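Local coordinates for branched-chain-amino-acid aminotransferase (Deinococcus radiodurans, PDB 3UZO), which probably catalyses the reversible, pyridoxal-phosphate-dependent transfer of the amino group of leucine, isoleucine or valine to 2-oxoglutarate, giving glutamate and the branched 2-oxo acid, at residues Gln73-Gly78 with Met103-Leu108; Phe92-Asn97 with Gln117-Cys122; Pro146-Val151 with Phe163-Phe168; Thr183-Ser188 with Asp224-Asp229. All coordinates share one frame; numbering follows the deposited sequence.

Contact 1. Residues Gln73-Gly78 with Met103-Leu108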
# COMPACT_ATOMS: atom_id res chain seq x y z
N GLN A 73 0.76 -3.65 -5.56
CA GLN A 73 0.53 -5.09 -5.67
C GLN A 73 1.84 -5.78 -5.36
O GLN A 73 2.64 -6.08 -6.25
CB GLN A 73 0.02 -5.47 -7.06
CG GLN A 73 -0.31 -6.95 -7.17
CD GLN A 73 -1.09 -7.28 -8.42
OE1 GLN A 73 -0.71 -6.90 -9.53
NE2 GLN A 73 -2.20 -8.00 -8.25
N GLN A 74 2.06 -6.02 -4.08
CA GLN A 74 3.29 -6.61 -3.60
C GLN A 74 3.03 -7.18 -2.21
O GLN A 74 2.18 -6.69 -1.48
CB GLN A 74 4.33 -5.49 -3.49
CG GLN A 74 3.87 -4.40 -2.49
CD GLN A 74 4.76 -3.16 -2.48
OE1 GLN A 74 5.19 -2.72 -1.41
NE2 GLN A 74 5.01 -2.60 -3.66
N CYS A 75 3.77 -8.22 -1.84
CA CYS A 75 3.63 -8.80 -0.52
C CYS A 75 4.96 -9.45 -0.21
O CYS A 75 5.76 -9.72 -1.12
CB CYS A 75 2.49 -9.82 -0.47
SG CYS A 75 2.82 -11.41 -1.27
N PHE A 76 5.23 -9.70 1.06
CA PHE A 76 6.50 -10.30 1.41
C PHE A 76 6.44 -11.08 2.70
O PHE A 76 5.45 -11.04 3.44
CB PHE A 76 7.58 -9.21 1.51
CG PHE A 76 7.44 -8.32 2.73
CD1 PHE A 76 8.20 -8.56 3.87
CD2 PHE A 76 6.57 -7.24 2.72
CE1 PHE A 76 8.09 -7.73 4.99
CE2 PHE A 76 6.45 -6.41 3.84
CZ PHE A 76 7.21 -6.65 4.97
N GLU A 77 7.51 -11.82 2.95
CA GLU A 77 7.63 -12.61 4.16
C GLU A 77 8.96 -12.31 4.80
O GLU A 77 9.80 -11.60 4.24
CB GLU A 77 7.54 -14.10 3.84
CG GLU A 77 6.12 -14.65 3.89
CD GLU A 77 5.46 -14.44 5.25
OE1 GLU A 77 6.16 -14.57 6.27
OE2 GLU A 77 4.25 -14.15 5.28
N GLY A 78 9.16 -12.87 5.99
CA GLY A 78 10.39 -12.67 6.71
C GLY A 78 10.60 -13.85 7.63
O GLY A 78 9.74 -14.16 8.45
N MET A 103 -1.89 -16.42 1.70
CA MET A 103 -3.02 -15.58 2.07
C MET A 103 -2.79 -14.14 1.63
O MET A 103 -3.72 -13.47 1.19
CB MET A 103 -3.27 -15.65 3.58
CG MET A 103 -3.88 -16.98 4.02
SD MET A 103 -5.23 -17.56 2.92
CE MET A 103 -6.68 -16.82 3.73
N SER A 104 -1.55 -13.66 1.73
CA SER A 104 -1.24 -12.30 1.29
C SER A 104 -1.47 -12.21 -0.22
O SER A 104 -2.09 -11.26 -0.71
CB SER A 104 0.21 -11.93 1.61
OG SER A 104 0.44 -11.83 3.01
N CYS A 105 -0.97 -13.20 -0.95
CA CYS A 105 -1.12 -13.23 -2.40
C CYS A 105 -2.59 -13.24 -2.79
O CYS A 105 -3.04 -12.47 -3.65
CB CYS A 105 -0.44 -14.46 -3.00
SG CYS A 105 1.35 -14.34 -3.13
N ARG A 106 -3.35 -14.12 -2.14
CA ARG A 106 -4.77 -14.24 -2.42
C ARG A 106 -5.47 -12.89 -2.25
O ARG A 106 -6.29 -12.50 -3.08
CB ARG A 106 -5.38 -15.27 -1.48
CG ARG A 106 -6.56 -16.02 -2.04
CD ARG A 106 -6.87 -17.20 -1.15
NE ARG A 106 -5.65 -17.93 -0.84
CZ ARG A 106 -5.55 -18.88 0.08
NH1 ARG A 106 -6.61 -19.21 0.80
NH2 ARG A 106 -4.39 -19.49 0.29
N ARG A 107 -5.14 -12.18 -1.18
CA ARG A 107 -5.76 -10.89 -0.88
C ARG A 107 -5.51 -9.82 -1.94
O ARG A 107 -6.33 -8.91 -2.10
CB ARG A 107 -5.29 -10.38 0.49
CG ARG A 107 -5.98 -9.10 0.97
CD ARG A 107 -7.51 -9.23 0.96
NE ARG A 107 -8.18 -8.12 1.65
CZ ARG A 107 -8.48 -6.94 1.11
NH1 ARG A 107 -8.18 -6.66 -0.14
NH2 ARG A 107 -9.09 -6.02 1.85
N LEU A 108 -4.40 -9.92 -2.66
CA LEU A 108 -4.10 -8.94 -3.70
C LEU A 108 -4.22 -9.52 -5.12
O LEU A 108 -3.70 -8.95 -6.07
CB LEU A 108 -2.69 -8.38 -3.50
CG LEU A 108 -2.48 -7.59 -2.20
CD1 LEU A 108 -1.15 -6.84 -2.29
CD2 LEU A 108 -3.61 -6.61 -1.99
O HOH W 1 2.95 -12.64 3.09
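Gln73 reaches Leu108 through the one direct hydrogen bond between residues 73-78, which include strand 74-76, and the last turn of the helix ending at 107. Its side chain runs out extended, with CG anti to the backbone N (chi1 -177°), and delivers NE2 to Leu108 O at 2.8 Å. The carbonyl oxygen lies in the plane of the amide and is met almost head-on, with a C=O...N angle of 170°. Thr159 OG1 is a second partner of NE2, and OE1 is held by Thr67 and Ala160, so the rotation of the amide is fixed from both ends.

A water makes the other polar link: it donates to Phe76 O and to Glu77 OE2, both at 3.0 Å, and sits 2.6 Å from Ser104 OG. That hydroxyl also bonds to Lys202 N, and Glu77 forms a salt bridge with Arg100.

Between these links lie van der Waals contacts. Cys75 CB lies against Ser104 CB at 3.7 Å, while Cys75 SG meets Cys105 SG tip to tip at 3.8 Å, with no disulfide. Leu108 sets methyl against carbonyl, CD1 3.4 Å from Gln74 O, which is buried and finds no hydrogen-bond partner.

The chemistry is thus a small interface of sulfur and aliphatic carbon with a polar clasp near each end; through Ser104 and Glu77, the water-linked end connects the strand to Lys202 and Arg100, two residues that bind the cofactor.

Contact 2. Residues Phe92-Asn97 with Gln117-Cys122; sequences FRPDQN and QFIDAC
Pro94 and Ile119 mark the closest backbone approach, their CA atoms 6.3 Å apart, where the first turn of the helix starting at Pro94 faces the helix that contains 117-122. Arg93 occupies the N-cap position of the first helix, and no hydrogen bond crosses between the two segments.

Side chains from 117-122 do most of the reaching. Phe118 swings its ring out with CG anti to the backbone N (chi1 -177°), bringing its far end to the other helix: CZ lies 3.8 Å from Asn97 CB, and CE2 is 3.9 Å from Pro94 O. One face of this ring is covered by the backbone carbon of Asn97. From the next residue, Ile119 lays CG1 against Pro94 CB at 4.2 Å, and its terminal CD1 comes equally near to Asp95 N, at the more exposed margin. Asp95 itself is engaged within its own helix, where Gln96 NE2 donates to OD2 at 2.8 Å from above the carboxylate plane.

Leu79 packs on Pro94 and Asn97, while Phe165 packs on Phe118. The result is an apolar helix-helix contact against the antiparallel sheet of the class-IV aminotransferase fold, with the side chain of Asn97 about 5 Å, nearest atoms, from the bound pyridoxal phosphate.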
# COMPACT_ATOMS: atom_id res chain seq x y z
N PHE A 92 13.38 -21.87 10.79
CA PHE A 92 12.23 -21.86 11.71
C PHE A 92 10.85 -21.71 11.06
O PHE A 92 10.55 -20.70 10.42
CB PHE A 92 12.44 -20.73 12.73
CG PHE A 92 11.42 -20.69 13.82
CD1 PHE A 92 11.41 -21.66 14.84
CD2 PHE A 92 10.47 -19.68 13.87
CE1 PHE A 92 10.48 -21.60 15.88
CE2 PHE A 92 9.52 -19.61 14.90
CZ PHE A 92 9.53 -20.57 15.91
N ARG A 93 10.02 -22.73 11.24
CA ARG A 93 8.66 -22.77 10.72
C ARG A 93 8.40 -22.15 9.34
O ARG A 93 7.44 -21.38 9.17
CB ARG A 93 7.71 -22.14 11.76
CG ARG A 93 7.95 -22.65 13.18
CD ARG A 93 6.79 -22.30 14.10
NE ARG A 93 5.60 -23.07 13.76
CZ ARG A 93 4.40 -22.90 14.31
NH1 ARG A 93 4.22 -21.96 15.23
NH2 ARG A 93 3.39 -23.66 13.93
N PRO A 94 9.21 -22.49 8.32
CA PRO A 94 9.01 -21.92 6.99
C PRO A 94 7.66 -22.26 6.36
O PRO A 94 7.17 -21.53 5.50
CB PRO A 94 10.18 -22.49 6.19
CG PRO A 94 10.37 -23.85 6.82
CD PRO A 94 10.27 -23.52 8.30
N ASP A 95 7.06 -23.37 6.78
CA ASP A 95 5.76 -23.77 6.28
C ASP A 95 4.71 -22.72 6.67
O ASP A 95 3.77 -22.46 5.92
CB ASP A 95 5.37 -25.14 6.85
CG ASP A 95 5.23 -25.12 8.37
OD1 ASP A 95 6.24 -24.87 9.08
OD2 ASP A 95 4.11 -25.36 8.86
N GLN A 96 4.87 -22.12 7.84
CA GLN A 96 3.93 -21.11 8.30
C GLN A 96 4.02 -19.87 7.41
O GLN A 96 3.01 -19.29 7.02
CB GLN A 96 4.22 -20.75 9.77
CG GLN A 96 3.96 -21.90 10.73
CD GLN A 96 2.52 -22.39 10.66
OE1 GLN A 96 1.59 -21.65 10.93
NE2 GLN A 96 2.34 -23.65 10.28
N ASN A 97 5.25 -19.46 7.07
CA ASN A 97 5.45 -18.31 6.20
C ASN A 97 4.88 -18.56 4.82
O ASN A 97 4.28 -17.67 4.22
CB ASN A 97 6.95 -18.00 6.05
CG ASN A 97 7.59 -17.58 7.35
OD1 ASN A 97 7.63 -16.40 7.70
ND2 ASN A 97 8.09 -18.55 8.08
N GLN A 117 7.72 -24.97 -3.46
CA GLN A 117 8.58 -24.00 -4.11
C GLN A 117 9.08 -22.92 -3.16
O GLN A 117 10.20 -22.43 -3.30
CB GLN A 117 7.85 -23.37 -5.30
CG GLN A 117 8.69 -22.35 -6.08
CD GLN A 117 8.10 -22.02 -7.45
OE1 GLN A 117 6.91 -22.25 -7.69
NE2 GLN A 117 8.92 -21.47 -8.34
N PHE A 118 8.25 -22.56 -2.19
CA PHE A 118 8.62 -21.52 -1.24
C PHE A 118 9.78 -21.97 -0.37
O PHE A 118 10.81 -21.28 -0.25
CB PHE A 118 7.42 -21.15 -0.35
CG PHE A 118 7.68 -20.02 0.62
CD1 PHE A 118 7.26 -18.73 0.33
CD2 PHE A 118 8.34 -20.26 1.83
CE1 PHE A 118 7.47 -17.68 1.24
CE2 PHE A 118 8.56 -19.21 2.74
CZ PHE A 118 8.13 -17.92 2.45
N ILE A 119 9.62 -23.13 0.25
CA ILE A 119 10.64 -23.67 1.13
C ILE A 119 11.89 -24.03 0.33
O ILE A 119 13.01 -23.82 0.79
CB ILE A 119 10.12 -24.90 1.89
CG1 ILE A 119 8.87 -24.52 2.70
CG2 ILE A 119 11.20 -25.43 2.82
CD1 ILE A 119 8.29 -25.66 3.53
N ASP A 120 11.70 -24.58 -0.86
CA ASP A 120 12.85 -24.94 -1.67
C ASP A 120 13.65 -23.69 -2.03
O ASP A 120 14.88 -23.73 -2.09
CB ASP A 120 12.42 -25.66 -2.95
CG ASP A 120 13.60 -26.00 -3.85
OD1 ASP A 120 13.85 -25.26 -4.82
OD2 ASP A 120 14.29 -27.00 -3.56
N ALA A 121 12.96 -22.58 -2.26
CA ALA A 121 13.64 -21.33 -2.60
C ALA A 121 14.49 -20.85 -1.42
O ALA A 121 15.64 -20.45 -1.59
CB ALA A 121 12.63 -20.26 -3.00
N CYS A 122 13.94 -20.87 -0.21
CA CYS A 122 14.73 -20.43 0.94
C CYS A 122 15.90 -21.39 1.19
O CYS A 122 17.00 -20.94 1.50
CB CYS A 122 13.85 -20.29 2.19
SG CYS A 122 12.90 -21.73 2.61

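Contact 3. Residues Pro146-Val151 with Phe163-Phe168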
# COMPACT_ATOMS: atom_id res chain seq x y z
N PRO A 146 11.49 -13.31 1.26
CA PRO A 146 10.77 -13.79 0.07
C PRO A 146 9.77 -12.69 -0.25
O PRO A 146 9.24 -12.05 0.66
CB PRO A 146 10.05 -15.04 0.57
CG PRO A 146 10.77 -15.42 1.85
CD PRO A 146 11.12 -14.09 2.45
N PHE A 147 9.52 -12.44 -1.54
CA PHE A 147 8.55 -11.42 -1.90
C PHE A 147 7.99 -11.68 -3.29
O PHE A 147 8.62 -12.33 -4.11
CB PHE A 147 9.14 -10.01 -1.79
CG PHE A 147 10.23 -9.70 -2.79
CD1 PHE A 147 9.94 -9.02 -3.97
CD2 PHE A 147 11.55 -10.03 -2.52
CE1 PHE A 147 10.95 -8.67 -4.87
CE2 PHE A 147 12.58 -9.68 -3.40
CZ PHE A 147 12.28 -9.00 -4.58
N VAL A 148 6.78 -11.18 -3.51
CA VAL A 148 6.08 -11.33 -4.78
C VAL A 148 5.60 -9.95 -5.21
O VAL A 148 5.03 -9.21 -4.42
CB VAL A 148 4.85 -12.27 -4.64
CG1 VAL A 148 4.13 -12.41 -5.99
CG2 VAL A 148 5.31 -13.64 -4.13
N ILE A 149 5.84 -9.62 -6.48
CA ILE A 149 5.45 -8.33 -7.02
C ILE A 149 4.82 -8.50 -8.39
O ILE A 149 5.22 -9.37 -9.17
CB ILE A 149 6.68 -7.40 -7.18
CG1 ILE A 149 7.79 -8.13 -7.95
CG2 ILE A 149 7.19 -6.95 -5.82
CD1 ILE A 149 9.01 -7.29 -8.26
N GLY A 150 3.83 -7.66 -8.67
CA GLY A 150 3.16 -7.69 -9.96
C GLY A 150 4.00 -6.90 -10.95
O GLY A 150 4.43 -5.77 -10.65
N VAL A 151 4.25 -7.47 -12.13
CA VAL A 151 5.07 -6.78 -13.13
C VAL A 151 4.46 -6.84 -14.53
O VAL A 151 3.34 -7.32 -14.71
CB VAL A 151 6.49 -7.37 -13.17
CG1 VAL A 151 7.14 -7.26 -11.78
CG2 VAL A 151 6.44 -8.82 -13.63
N PHE A 163 4.14 -11.82 -12.80
CA PHE A 163 4.63 -11.62 -11.44
C PHE A 163 6.03 -12.18 -11.27
O PHE A 163 6.48 -13.04 -12.04
CB PHE A 163 3.71 -12.31 -10.42
CG PHE A 163 2.27 -11.90 -10.53
CD1 PHE A 163 1.44 -12.45 -11.51
CD2 PHE A 163 1.75 -10.94 -9.67
CE1 PHE A 163 0.12 -12.04 -11.63
CE2 PHE A 163 0.43 -10.52 -9.78
CZ PHE A 163 -0.39 -11.07 -10.77
N ILE A 164 6.71 -11.68 -10.25
CA ILE A 164 8.03 -12.16 -9.92
C ILE A 164 8.01 -12.61 -8.46
O ILE A 164 7.36 -11.98 -7.61
CB ILE A 164 9.10 -11.06 -10.09
CG1 ILE A 164 9.46 -10.89 -11.57
CG2 ILE A 164 10.33 -11.40 -9.25
CD1 ILE A 164 10.52 -9.83 -11.84
N PHE A 165 8.68 -13.71 -8.18
CA PHE A 165 8.80 -14.23 -6.82
C PHE A 165 10.30 -14.30 -6.61
O PHE A 165 11.01 -14.91 -7.42
CB PHE A 165 8.22 -15.63 -6.67
CG PHE A 165 8.65 -16.34 -5.41
CD1 PHE A 165 8.52 -15.72 -4.17
CD2 PHE A 165 9.17 -17.64 -5.46
CE1 PHE A 165 8.89 -16.38 -2.99
CE2 PHE A 165 9.53 -18.31 -4.29
CZ PHE A 165 9.39 -17.68 -3.05
N SER A 166 10.78 -13.70 -5.54
CA SER A 166 12.22 -13.70 -5.28
C SER A 166 12.51 -13.87 -3.80
O SER A 166 11.68 -13.53 -2.95
CB SER A 166 12.83 -12.39 -5.80
OG SER A 166 14.23 -12.34 -5.59
N VAL A 167 13.68 -14.41 -3.50
CA VAL A 167 14.11 -14.58 -2.12
C VAL A 167 15.58 -14.22 -2.01
O VAL A 167 16.42 -14.82 -2.69
CB VAL A 167 13.95 -16.04 -1.59
CG1 VAL A 167 14.30 -16.07 -0.09
CG2 VAL A 167 12.53 -16.54 -1.80
N PHE A 168 15.89 -13.21 -1.20
CA PHE A 168 17.29 -12.85 -0.97
C PHE A 168 17.49 -12.93 0.54
O PHE A 168 16.52 -12.96 1.31
CB PHE A 168 17.64 -11.46 -1.53
CG PHE A 168 16.96 -10.30 -0.85
CD1 PHE A 168 17.49 -9.74 0.32
CD2 PHE A 168 15.83 -9.72 -1.42
CE1 PHE A 168 16.90 -8.62 0.91
CE2 PHE A 168 15.23 -8.59 -0.84
CZ PHE A 168 15.77 -8.04 0.33
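Val148 and Phe165 sit at the middle of one apolar face of this antiparallel pair, Val148 CG2 lying 3.8 Å from Phe165 CD1 as the two side chains cross obliquely. Phe165 also turns an edge of its ring to Pro146 CB, and the same proline carbon meets Val167 CG2 at 3.7 Å. Farther along this face Phe163 packs CD2 on the bare CA of Gly150, 3.6 Å away.

The opposite face carries Phe147, Ile149, Ile164 and Ser166. Ile149 and Ile164 run side by side in the same direction, with CG1 of Ile149 3.9 Å from CB of Ile164. Phe147 has CG between its backbone N and carbonyl carbon (chi1 67°), which leans the ring over the partner strand: CE2 comes 3.6 Å from Ser166 CB and meets Phe168 CD2 edge to edge.

Between the faces runs the polar backbone. Phe147 and Ser166 form one hydrogen-bonded pair, with Phe147 N to Ser166 O at 2.8 Å and Ser166 N to Phe147 O at 2.9 Å; Ile149 and Ile164 form the next. The same four carbonyl oxygens also receive CA-H...O contacts from Pro146, Val148, Phe163 and Phe165. Ser166 OG turns to Tyr40 O.

Together the segments form part of a beta hairpin inside a larger antiparallel sheet: strand 74-83 flanks 146-151, strand 39-45 flanks 163-168, and helix 115-128 packs on the face of Pro146, Phe165 and Val167.

Contact 4. Residues Thr183-Ser188 with Asp224-Asp229; sequences TNFITS and DVIYLD
Ser188 N donates to a water at 2.7 Å, and the same water lies 2.7 Å from Ile226 O, spanning the two chains. A second water repeats the bridge one step on: it accepts from Leu228 N at 3.1 Å and lies as far from Ser188 O. Where the two backbones are closer, the bonds are direct: Ile186 N donates to Asp224 O at 3.2 Å, and Ile226 N to Ile186 O at 3.1 Å. The latter donor approaches from above the carbonyl plane, 49° out of it. Asp224 OD2 takes a weak hydrogen bond from the neighbouring Val225 N.

On one side of this short parallel pairing, Phe185 has CG anti to its carbonyl carbon (chi1 -65°), which brings the side chain across Asp224 obliquely and across Ile226 at about a right angle. Its CB presses on Ile226 CG1 at 3.3 Å, and its CE2 touches Asp224 CB, with ring and carboxylate planes 48° apart. Val225 takes the other side, where CG1 packs tightly on Ser188 CB at 3.5 Å and also covers the centre of one face of its near neighbour's ring, Tyr227. Beyond, Thr187 CG2 meets Leu228 CD1 at 3.6 Å, while Thr187 OG1 bonds to His316 ND1.

The strands belong to a beta-alpha-beta unit whose connection includes helix 204-219. Chemically, the pairing changes from direct amide bonds to water bridges as the chains diverge, the directly bonded end placing the side chain of Asp224 about 4 Å, nearest atoms, from Gly240 of the cofactor site.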
# COMPACT_ATOMS: atom_id res chain seq x y z
N THR A 183 12.16 -1.37 25.45
CA THR A 183 12.09 -0.09 24.77
C THR A 183 10.67 0.41 24.93
O THR A 183 9.77 -0.37 25.28
CB THR A 183 12.42 -0.21 23.26
OG1 THR A 183 11.59 -1.21 22.66
CG2 THR A 183 13.88 -0.56 23.06
N ASN A 184 10.45 1.69 24.67
CA ASN A 184 9.13 2.28 24.83
C ASN A 184 8.40 2.50 23.52
O ASN A 184 9.02 2.68 22.46
CB ASN A 184 9.24 3.59 25.61
CG ASN A 184 10.03 3.44 26.90
OD1 ASN A 184 9.89 2.44 27.61
ND2 ASN A 184 10.87 4.43 27.21
N PHE A 185 7.08 2.47 23.59
CA PHE A 185 6.24 2.67 22.42
C PHE A 185 5.21 3.75 22.75
O PHE A 185 4.94 4.03 23.92
CB PHE A 185 5.55 1.35 22.05
CG PHE A 185 6.51 0.27 21.59
CD1 PHE A 185 7.37 -0.35 22.50
CD2 PHE A 185 6.57 -0.10 20.26
CE1 PHE A 185 8.28 -1.32 22.08
CE2 PHE A 185 7.48 -1.08 19.82
CZ PHE A 185 8.34 -1.68 20.73
N ILE A 186 4.64 4.35 21.71
CA ILE A 186 3.68 5.42 21.89
C ILE A 186 2.44 5.28 20.99
O ILE A 186 2.54 4.82 19.85
CB ILE A 186 4.36 6.79 21.62
CG1 ILE A 186 3.38 7.94 21.86
CG2 ILE A 186 4.93 6.82 20.20
CD1 ILE A 186 4.06 9.33 21.86
N THR A 187 1.29 5.66 21.53
CA THR A 187 0.03 5.59 20.80
C THR A 187 0.04 6.63 19.69
O THR A 187 0.82 7.58 19.74
CB THR A 187 -1.17 5.87 21.73
OG1 THR A 187 -1.26 4.85 22.73
CG2 THR A 187 -2.47 5.91 20.95
N SER A 188 -0.81 6.44 18.69
CA SER A 188 -0.91 7.38 17.57
C SER A 188 -2.34 7.52 17.07
O SER A 188 -3.14 6.59 17.18
CB SER A 188 -0.02 6.91 16.41
OG SER A 188 -0.14 7.80 15.32
N ASP A 224 8.77 2.68 18.43
CA ASP A 224 7.75 2.60 17.40
C ASP A 224 6.39 2.97 17.98
O ASP A 224 6.26 3.30 19.16
CB ASP A 224 7.71 1.17 16.84
CG ASP A 224 7.01 1.06 15.49
OD1 ASP A 224 6.76 -0.09 15.06
OD2 ASP A 224 6.70 2.10 14.87
N VAL A 225 5.37 2.89 17.14
CA VAL A 225 4.01 3.20 17.56
C VAL A 225 3.28 1.89 17.84
O VAL A 225 3.54 0.88 17.20
CB VAL A 225 3.24 3.96 16.44
CG1 VAL A 225 1.74 3.96 16.73
CG2 VAL A 225 3.74 5.39 16.34
N ILE A 226 2.40 1.90 18.83
CA ILE A 226 1.59 0.72 19.06
C ILE A 226 0.24 1.22 18.59
O ILE A 226 -0.27 2.21 19.09
CB ILE A 226 1.52 0.28 20.53
CG1 ILE A 226 2.87 -0.28 20.96
CG2 ILE A 226 0.45 -0.79 20.69
CD1 ILE A 226 2.88 -0.94 22.32
N TYR A 227 -0.31 0.54 17.59
CA TYR A 227 -1.58 0.94 17.01
C TYR A 227 -2.79 0.40 17.76
O TYR A 227 -2.74 -0.67 18.36
CB TYR A 227 -1.63 0.52 15.54
CG TYR A 227 -0.57 1.20 14.69
CD1 TYR A 227 0.75 0.74 14.67
CD2 TYR A 227 -0.88 2.33 13.94
CE1 TYR A 227 1.74 1.40 13.92
CE2 TYR A 227 0.09 3.00 13.20
CZ TYR A 227 1.40 2.52 13.19
OH TYR A 227 2.34 3.20 12.46
N LEU A 228 -3.88 1.18 17.70
CA LEU A 228 -5.14 0.83 18.34
C LEU A 228 -6.13 0.50 17.23
O LEU A 228 -5.90 0.83 16.07
CB LEU A 228 -5.65 2.02 19.16
CG LEU A 228 -4.67 2.58 20.20
CD1 LEU A 228 -5.31 3.76 20.93
CD2 LEU A 228 -4.29 1.47 21.17
N ASP A 229 -7.25 -0.14 17.58
CA ASP A 229 -8.22 -0.49 16.55
C ASP A 229 -8.64 0.76 15.79
O ASP A 229 -8.95 1.80 16.39
CB ASP A 229 -9.44 -1.20 17.16
CG ASP A 229 -10.29 -0.27 18.00
OD1 ASP A 229 -9.89 0.05 19.14
OD2 ASP A 229 -11.36 0.14 17.49
O HOH W 2 -3.50 3.75 16.08
O HOH W 3 -2.09 4.09 18.41

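How the contacts relate
Contacts 1, 2 and 3 form one continuous core block, whereas contact 4 stands alone about 30 Å, centre to centre, from contacts 2 and 3, on the other side of the chain's centre. Helix 94-107 serves both contact 1 and contact 2, and contacts 1 and 3 share a sheet through neighbouring strands 74-83 and 141-151. Phe118 and Ala121 of contact 2 then pack on Pro146, Phe165 and Val167 of contact 3. Chemistry follows place: helix against helix is mainly apolar, with no hydrogen bond across it, and the fully buried hairpin relies on direct backbone bonds. Contacts 1 and 4 both use bridging water, partly buried contact 4 to carry its pairing on where the chains part.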